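Local coordinates for protein cytosol aminopeptidase (Staphylococcus aureus subsp. aureus, PDB 3KZW) that probably releases amino acids, leucine among them, from the N-termini of peptides as a metal-dependent leucyl-type aminopeptidase, at residues K104-Q109 and K140-S145; A158-D163 and L202-S207; S467-F472 and T476-F481. One frame throughout, in Å; residues are numbered along the deposited sequence.

The three contacts follow one another along the chain, each closing before the next opens. Contact 1 joins the lead-ins to helices 108-124 and 144-157, at the surface of the domain built on the six-stranded mixed sheet. Contact 2 sets the loop after helix 144-157 against helix 188-208, nearer the middle of the chain, and so ties residues of the N-terminal family region to residues of the catalytic one. Contact 3, between helix 461-470 and strand 478-482, is buried in the catalytic region beside a sodium ion. Their centres lie about 28 Å (contacts 1 and 2), about 30 Å (2 and 3) and about 36 Å (1 and 3) apart, and none touches another.

Contact 1: residues K104-Q109 and K140-S145; sequences KTRSYQ and KYDQLS
Lys104 and Tyr141 meet at the surface of the N-terminal alpha/beta domain, where the loops leading into helices 108-124 and 144-157 lie next to each other. The first of these helices belongs to a beta-alpha-beta crossover that carries the chain from strand 91-101 to strand 129-133, past strand 39-45 between them. The backbone of Lys104 already takes part: its CA sits over the centre of the Tyr141 ring, 4.2 Å from the centroid and 10° off the normal, a CH-pi contact. From CB the side chain runs out across that face toward the phenol end. CG comes within 3.6 Å of Tyr141 CZ, CD and CE pass the hydroxyl, and a bend at the last torsion (chi4 -72°) turns NZ back to give Tyr141 OH a hydrogen bond of 2.8 Å. On the opposite face of the ring lies Lys140 CG, offset toward the rim, so the tyrosine is held between two lysine residues.

Further along, Arg106 and Asp142 form a salt bridge, Arg106 NH2 to Asp142 OD2 at 2.5 Å, with the guanidinium and carboxylate planes 27° apart. Both partners are held from outside the pair: Arg106 NH2 also bonds Phe137 O, and Asp142 OD1 takes the backbone N-H of Ser139. Both side chains also touch Val147 of helix 144-157. In the bridge itself Asp142 OD2 lies near the guanidinium plane, at its edge, while Arg106 NH2 sits above the plane of the carboxylate.

Contact 2: residues A158-D163 and L202-S207; sequences ATYEFD and LARDFS
The Tyr160 ring carries the Arg204 side chain across one face and a carboxylate oxygen of Asp205 at its edge. Arg204 CD lies 3.8 Å from the centroid of the Tyr160 ring, displaced toward the rim, in a CH-pi contact. The two side chains run past each other in opposite senses: Arg204 CB stands near the phenol oxygen, whereas Arg204 NH1 comes back to within 3.4 Å of Tyr160 CB. Ring and guanidinium are inclined by 37°, so this is no parallel stack. The second ring, that of Phe162, also turns its edge to Asp205, with Phe162 CD1 at 3.5 Å from Asp205 OD1; it packs on Ile449 of a second subunit as well.

The contact lies where the loop following helix 144-157 passes along helix 188-208, and it connects the N-terminal and catalytic family regions of the chain. Arg204 is central to that junction. Extended from CG to NE, its buried chain delivers the guanidinium to oxygens from separate parts of the fold: NH1 bonds Arg157 O at the end of helix 144-157 and Asn201 OD1 on its own helix, NE bonds Pro500 O and NH2 bonds Asn495 O.

Tyr160 directs its ring at the helix with CG anti to the backbone N (chi1 174°). Its hydroxyl donates to Asp205 OD1 over 2.7 Å, arriving on the anti side of the carboxylate and 25° out of its plane, while Asn208 ND2, from the same helix as Asp205, supplies a further hydrogen bond to that hydroxyl.

Contact 3: residues S467-F472 and T476-F481; sequences SFVTHF and TPHIHF. With NA (sodium ion), chain R.
Thr470 presents its methyl group to the flat of the His478 imidazole: CG2 stands over the centre of the ring, 3.8 Å from the centroid and only 7° from the normal, a CH-pi contact. Val469, one residue earlier on helix 461-470, crosses the same histidine at about a right angle, its CG1 lying 4.1 Å from His478 CE1. The CG2 methyl of Thr470 also reaches along the strand to His480 CB, at 4.2 Å. Thr470 CG2 is anti to the carbonyl carbon, which turns it to the strand, while OG1 bonds Ala466 O.

Both histidines have CG anti to the backbone N (chi1 -168° for His478 and 166° for His480), which sends their rings to the same side of strand 478-482. There they share one carboxylate, His478 NE2 bonding Asp389 OD2 and His480 ND1 bonding Asp389 OD1, from neighbouring strand 386-391. The other nitrogen of His478, ND1, is paired with Ser473 OG.

The short connection from helix 461-470 to strand 478-482 carries a sodium ion. Thr470 O binds the metal at 2.5 Å and Gly474 O is a second protein ligand, with two waters beside them. The segments exchange no direct hydrogen bond: methyl groups and an imidazole face join them, and the hydroxyl of Thr470 and both nitrogens of His478 find their partners outside the two segments. Two carbonyls and two waters, all neutral oxygen ligands, are consistent with a hard monovalent cation, which water 1 relays to Thr476 O through a hydrogen bond of 2.7 Å.

Contact 1: residues K104-Q109 and K140-S145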
# COMPACT_ATOMS: atom_id res chain seq x y z
N LYS A 104 7.20 -40.53 33.96
CA LYS A 104 6.45 -39.78 34.97
C LYS A 104 5.77 -38.56 34.35
O LYS A 104 4.62 -38.26 34.66
CB LYS A 104 7.37 -39.32 36.11
CG LYS A 104 8.09 -40.43 36.86
CD LYS A 104 8.98 -39.85 37.95
CE LYS A 104 10.02 -40.85 38.45
NZ LYS A 104 9.42 -41.93 39.29
N THR A 105 6.50 -37.87 33.47
CA THR A 105 6.03 -36.61 32.88
C THR A 105 5.70 -36.77 31.39
O THR A 105 6.09 -35.94 30.57
CB THR A 105 7.07 -35.47 33.07
OG1 THR A 105 8.33 -35.87 32.53
CG2 THR A 105 7.23 -35.13 34.55
N ARG A 106 4.97 -37.83 31.06
CA ARG A 106 4.59 -38.11 29.67
C ARG A 106 3.15 -37.69 29.39
O ARG A 106 2.20 -38.35 29.84
CB ARG A 106 4.82 -39.58 29.33
CG ARG A 106 4.75 -39.89 27.84
CD ARG A 106 5.16 -41.32 27.53
NE ARG A 106 4.20 -42.30 28.03
CZ ARG A 106 4.17 -43.59 27.67
NH1 ARG A 106 5.03 -44.06 26.79
NH2 ARG A 106 3.25 -44.40 28.18
N SER A 107 2.99 -36.61 28.64
CA SER A 107 1.68 -36.05 28.31
C SER A 107 1.02 -36.79 27.15
O SER A 107 1.65 -37.66 26.52
CB SER A 107 1.81 -34.56 27.97
OG SER A 107 2.68 -34.37 26.87
N TYR A 108 -0.23 -36.46 26.87
CA TYR A 108 -0.96 -37.01 25.73
C TYR A 108 -0.35 -36.53 24.41
O TYR A 108 -0.33 -37.27 23.42
CB TYR A 108 -2.44 -36.64 25.80
CG TYR A 108 -3.28 -37.16 24.64
CD1 TYR A 108 -3.64 -38.51 24.57
CD2 TYR A 108 -3.71 -36.31 23.63
CE1 TYR A 108 -4.41 -38.99 23.51
CE2 TYR A 108 -4.47 -36.78 22.56
CZ TYR A 108 -4.82 -38.12 22.51
OH TYR A 108 -5.58 -38.59 21.46
N GLN A 109 0.15 -35.29 24.40
CA GLN A 109 0.87 -34.74 23.25
C GLN A 109 2.11 -35.58 22.94
O GLN A 109 2.38 -35.89 21.78
CB GLN A 109 1.26 -33.28 23.52
CG GLN A 109 1.88 -32.57 22.33
CD GLN A 109 2.45 -31.21 22.69
OE1 GLN A 109 1.95 -30.17 22.25
NE2 GLN A 109 3.51 -31.20 23.50
N LYS A 140 3.26 -47.85 34.38
CA LYS A 140 2.48 -47.80 35.60
C LYS A 140 1.73 -46.47 35.74
O LYS A 140 0.73 -46.40 36.46
CB LYS A 140 3.42 -48.01 36.81
CG LYS A 140 4.69 -47.14 36.76
CD LYS A 140 5.68 -47.46 37.88
CE LYS A 140 6.66 -48.55 37.49
NZ LYS A 140 7.91 -48.49 38.29
N TYR A 141 2.19 -45.45 35.03
CA TYR A 141 1.70 -44.07 35.18
C TYR A 141 0.46 -43.74 34.36
O TYR A 141 -0.38 -42.94 34.79
CB TYR A 141 2.81 -43.06 34.89
CG TYR A 141 3.97 -43.16 35.85
CD1 TYR A 141 3.84 -42.72 37.17
CD2 TYR A 141 5.19 -43.71 35.46
CE1 TYR A 141 4.89 -42.82 38.08
CE2 TYR A 141 6.25 -43.81 36.35
CZ TYR A 141 6.09 -43.36 37.66
OH TYR A 141 7.14 -43.46 38.55
N ASP A 142 0.35 -44.33 33.18
CA ASP A 142 -0.76 -44.02 32.29
C ASP A 142 -1.78 -45.14 32.20
O ASP A 142 -1.46 -46.32 32.39
CB ASP A 142 -0.25 -43.64 30.89
CG ASP A 142 1.02 -44.37 30.52
OD1 ASP A 142 1.01 -45.62 30.46
OD2 ASP A 142 2.04 -43.68 30.29
N GLN A 143 -3.03 -44.76 31.93
CA GLN A 143 -4.10 -45.71 31.70
C GLN A 143 -3.94 -46.31 30.31
O GLN A 143 -3.44 -45.65 29.39
CB GLN A 143 -5.47 -45.03 31.84
CG GLN A 143 -6.62 -46.00 32.05
CD GLN A 143 -7.90 -45.33 32.54
OE1 GLN A 143 -8.43 -45.68 33.60
NE2 GLN A 143 -8.39 -44.36 31.78
N LEU A 144 -4.34 -47.57 30.19
CA LEU A 144 -4.19 -48.34 28.96
C LEU A 144 -4.90 -47.70 27.77
O LEU A 144 -4.40 -47.75 26.64
CB LEU A 144 -4.72 -49.76 29.19
CG LEU A 144 -4.49 -50.86 28.15
CD1 LEU A 144 -3.02 -51.24 28.07
CD2 LEU A 144 -5.33 -52.07 28.50
N SER A 145 -6.06 -47.09 28.03
CA SER A 145 -6.88 -46.53 26.96
C SER A 145 -6.23 -45.34 26.25
O SER A 145 -6.40 -45.20 25.04
CB SER A 145 -8.26 -46.14 27.49
OG SER A 145 -8.25 -44.87 28.10

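Contact 2: residues A158-D163 and L202-S207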
# COMPACT_ATOMS: atom_id res chain seq x y z
N ALA A 158 -1.28 -39.65 11.17
CA ALA A 158 0.11 -39.27 10.93
C ALA A 158 0.62 -39.73 9.56
O ALA A 158 1.53 -39.12 9.00
CB ALA A 158 1.01 -39.81 12.03
N THR A 159 0.01 -40.79 9.04
CA THR A 159 0.45 -41.41 7.78
C THR A 159 -0.37 -40.95 6.58
O THR A 159 -0.23 -41.49 5.48
CB THR A 159 0.40 -42.94 7.88
OG1 THR A 159 -0.95 -43.35 8.14
CG2 THR A 159 1.30 -43.44 8.99
N TYR A 160 -1.22 -39.95 6.79
CA TYR A 160 -2.10 -39.44 5.75
C TYR A 160 -1.33 -38.80 4.60
O TYR A 160 -0.33 -38.11 4.81
CB TYR A 160 -3.10 -38.44 6.34
CG TYR A 160 -3.99 -37.74 5.34
CD1 TYR A 160 -5.13 -38.37 4.84
CD2 TYR A 160 -3.70 -36.45 4.90
CE1 TYR A 160 -5.95 -37.73 3.91
CE2 TYR A 160 -4.51 -35.80 3.98
CZ TYR A 160 -5.64 -36.45 3.49
OH TYR A 160 -6.45 -35.81 2.58
N GLU A 161 -1.79 -39.06 3.37
CA GLU A 161 -1.28 -38.37 2.19
C GLU A 161 -2.36 -38.20 1.13
O GLU A 161 -3.22 -39.07 0.96
CB GLU A 161 -0.03 -39.06 1.62
CG GLU A 161 -0.19 -40.54 1.30
CD GLU A 161 1.11 -41.20 0.84
OE1 GLU A 161 1.88 -40.57 0.07
OE2 GLU A 161 1.37 -42.35 1.26
N PHE A 162 -2.32 -37.06 0.45
CA PHE A 162 -3.26 -36.75 -0.63
C PHE A 162 -2.50 -36.68 -1.96
O PHE A 162 -2.09 -35.61 -2.41
CB PHE A 162 -3.99 -35.43 -0.34
CG PHE A 162 -5.21 -35.21 -1.19
CD1 PHE A 162 -6.43 -35.77 -0.84
CD2 PHE A 162 -5.14 -34.42 -2.34
CE1 PHE A 162 -7.56 -35.56 -1.63
CE2 PHE A 162 -6.26 -34.21 -3.13
CZ PHE A 162 -7.48 -34.78 -2.78
N ASP A 163 -2.30 -37.85 -2.57
CA ASP A 163 -1.52 -37.97 -3.80
C ASP A 163 -2.37 -38.41 -5.00
O ASP A 163 -1.85 -38.96 -5.97
CB ASP A 163 -0.32 -38.91 -3.59
CG ASP A 163 -0.74 -40.33 -3.19
OD1 ASP A 163 -1.89 -40.53 -2.72
OD2 ASP A 163 0.10 -41.26 -3.34
N LEU A 202 -11.08 -38.33 6.34
CA LEU A 202 -12.23 -38.11 5.47
C LEU A 202 -12.48 -36.62 5.30
O LEU A 202 -12.74 -36.15 4.19
CB LEU A 202 -13.48 -38.81 6.01
CG LEU A 202 -14.79 -38.62 5.23
CD1 LEU A 202 -14.76 -39.33 3.88
CD2 LEU A 202 -15.99 -39.07 6.05
N ALA A 203 -12.40 -35.89 6.41
CA ALA A 203 -12.54 -34.43 6.42
C ALA A 203 -11.41 -33.78 5.62
O ALA A 203 -11.65 -32.85 4.84
CB ALA A 203 -12.57 -33.91 7.85
N ARG A 204 -10.20 -34.29 5.82
CA ARG A 204 -9.01 -33.82 5.10
C ARG A 204 -9.15 -34.00 3.59
O ARG A 204 -8.74 -33.12 2.83
CB ARG A 204 -7.77 -34.57 5.58
CG ARG A 204 -7.19 -34.07 6.89
CD ARG A 204 -6.10 -35.01 7.36
NE ARG A 204 -5.22 -34.39 8.34
CZ ARG A 204 -4.25 -35.03 8.98
NH1 ARG A 204 -4.02 -36.31 8.76
NH2 ARG A 204 -3.50 -34.37 9.85
N ASP A 205 -9.71 -35.14 3.17
CA ASP A 205 -9.91 -35.43 1.75
C ASP A 205 -10.82 -34.41 1.08
O ASP A 205 -10.53 -33.94 -0.02
CB ASP A 205 -10.46 -36.85 1.57
CG ASP A 205 -9.37 -37.92 1.60
OD1 ASP A 205 -8.17 -37.57 1.56
OD2 ASP A 205 -9.72 -39.12 1.66
N PHE A 206 -11.92 -34.06 1.74
CA PHE A 206 -12.83 -33.04 1.24
C PHE A 206 -12.15 -31.68 1.16
O PHE A 206 -12.36 -30.93 0.21
CB PHE A 206 -14.09 -32.95 2.11
CG PHE A 206 -15.09 -34.05 1.87
CD1 PHE A 206 -15.61 -34.27 0.60
CD2 PHE A 206 -15.51 -34.86 2.92
CE1 PHE A 206 -16.54 -35.28 0.37
CE2 PHE A 206 -16.44 -35.88 2.70
CZ PHE A 206 -16.95 -36.09 1.43
N SER A 207 -11.34 -31.37 2.17
CA SER A 207 -10.65 -30.08 2.25
C SER A 207 -9.56 -29.94 1.19
O SER A 207 -9.41 -28.88 0.58
CB SER A 207 -10.07 -29.87 3.64
OG SER A 207 -11.09 -29.93 4.63

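Contact 3: residues S467-F472 and T476-F481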
# COMPACT_ATOMS: atom_id res chain seq x y z
N SER A 467 -21.14 -12.52 17.17
CA SER A 467 -22.41 -11.90 17.56
C SER A 467 -23.45 -12.03 16.45
O SER A 467 -24.62 -12.28 16.72
CB SER A 467 -22.19 -10.42 17.90
OG SER A 467 -23.41 -9.81 18.29
N PHE A 468 -23.00 -11.87 15.21
CA PHE A 468 -23.88 -11.98 14.05
C PHE A 468 -24.44 -13.40 13.90
O PHE A 468 -25.64 -13.57 13.70
CB PHE A 468 -23.14 -11.55 12.78
CG PHE A 468 -24.04 -11.42 11.57
CD1 PHE A 468 -24.29 -12.51 10.75
CD2 PHE A 468 -24.62 -10.20 11.26
CE1 PHE A 468 -25.11 -12.39 9.63
CE2 PHE A 468 -25.44 -10.07 10.14
CZ PHE A 468 -25.69 -11.17 9.33
N VAL A 469 -23.56 -14.39 13.99
CA VAL A 469 -23.94 -15.80 13.85
C VAL A 469 -24.84 -16.27 15.00
O VAL A 469 -25.88 -16.88 14.77
CB VAL A 469 -22.70 -16.71 13.70
CG1 VAL A 469 -23.09 -18.18 13.70
CG2 VAL A 469 -21.94 -16.37 12.43
N THR A 470 -24.45 -15.95 16.24
CA THR A 470 -25.17 -16.42 17.43
C THR A 470 -26.51 -15.73 17.64
O THR A 470 -27.32 -16.17 18.48
CB THR A 470 -24.33 -16.29 18.72
OG1 THR A 470 -23.86 -14.94 18.85
CG2 THR A 470 -23.13 -17.24 18.68
N HIS A 471 -26.76 -14.66 16.89
CA HIS A 471 -28.03 -13.94 16.93
C HIS A 471 -29.18 -14.82 16.45
O HIS A 471 -30.29 -14.73 16.96
CB HIS A 471 -27.94 -12.67 16.07
CG HIS A 471 -29.25 -11.97 15.88
ND1 HIS A 471 -29.78 -11.10 16.82
CD2 HIS A 471 -30.13 -11.99 14.85
CE1 HIS A 471 -30.93 -10.63 16.38
NE2 HIS A 471 -31.17 -11.15 15.19
N PHE A 472 -28.89 -15.68 15.48
CA PHE A 472 -29.92 -16.45 14.78
C PHE A 472 -30.37 -17.72 15.51
O PHE A 472 -31.28 -18.43 15.05
CB PHE A 472 -29.46 -16.76 13.35
CG PHE A 472 -29.44 -15.55 12.46
CD1 PHE A 472 -28.35 -14.68 12.47
CD2 PHE A 472 -30.52 -15.27 11.63
CE1 PHE A 472 -28.33 -13.56 11.65
CE2 PHE A 472 -30.51 -14.14 10.81
CZ PHE A 472 -29.41 -13.29 10.82
N THR A 476 -31.41 -20.36 22.39
CA THR A 476 -30.84 -21.71 22.35
C THR A 476 -29.34 -21.66 22.62
O THR A 476 -28.64 -20.85 22.00
CB THR A 476 -31.09 -22.39 20.99
OG1 THR A 476 -32.49 -22.32 20.68
CG2 THR A 476 -30.65 -23.85 21.00
N PRO A 477 -28.84 -22.50 23.55
CA PRO A 477 -27.40 -22.60 23.81
C PRO A 477 -26.60 -22.76 22.52
O PRO A 477 -26.83 -23.69 21.75
CB PRO A 477 -27.30 -23.86 24.67
CG PRO A 477 -28.57 -23.87 25.43
CD PRO A 477 -29.62 -23.31 24.50
N HIS A 478 -25.67 -21.83 22.30
CA HIS A 478 -24.93 -21.75 21.04
C HIS A 478 -23.44 -21.53 21.30
O HIS A 478 -23.06 -20.59 22.02
CB HIS A 478 -25.49 -20.60 20.19
CG HIS A 478 -25.01 -20.60 18.77
ND1 HIS A 478 -25.76 -20.05 17.74
CD2 HIS A 478 -23.88 -21.06 18.20
CE1 HIS A 478 -25.10 -20.18 16.61
NE2 HIS A 478 -23.96 -20.79 16.85
N ILE A 479 -22.60 -22.39 20.73
CA ILE A 479 -21.16 -22.16 20.73
C ILE A 479 -20.64 -22.00 19.30
O ILE A 479 -20.88 -22.84 18.43
CB ILE A 479 -20.37 -23.28 21.46
CG1 ILE A 479 -20.90 -23.47 22.88
CG2 ILE A 479 -18.88 -22.93 21.49
CD1 ILE A 479 -20.37 -24.71 23.57
N HIS A 480 -19.92 -20.91 19.07
CA HIS A 480 -19.34 -20.61 17.77
C HIS A 480 -17.82 -20.84 17.79
O HIS A 480 -17.12 -20.29 18.65
CB HIS A 480 -19.67 -19.16 17.36
CG HIS A 480 -18.87 -18.65 16.21
ND1 HIS A 480 -18.95 -19.19 14.95
CD2 HIS A 480 -17.97 -17.64 16.13
CE1 HIS A 480 -18.13 -18.54 14.14
NE2 HIS A 480 -17.52 -17.59 14.83
N PHE A 481 -17.34 -21.66 16.86
CA PHE A 481 -15.92 -21.97 16.76
C PHE A 481 -15.28 -21.36 15.52
O PHE A 481 -15.54 -21.81 14.39
CB PHE A 481 -15.69 -23.48 16.76
CG PHE A 481 -16.05 -24.16 18.05
CD1 PHE A 481 -15.22 -24.05 19.16
CD2 PHE A 481 -17.20 -24.94 18.15
CE1 PHE A 481 -15.54 -24.69 20.36
CE2 PHE A 481 -17.53 -25.58 19.34
CZ PHE A 481 -16.69 -25.46 20.44
NA NA R . -28.26 -16.09 20.74
O HOH W 1 -28.16 -18.25 21.53
O HOH W 2 -29.22 -13.92 20.52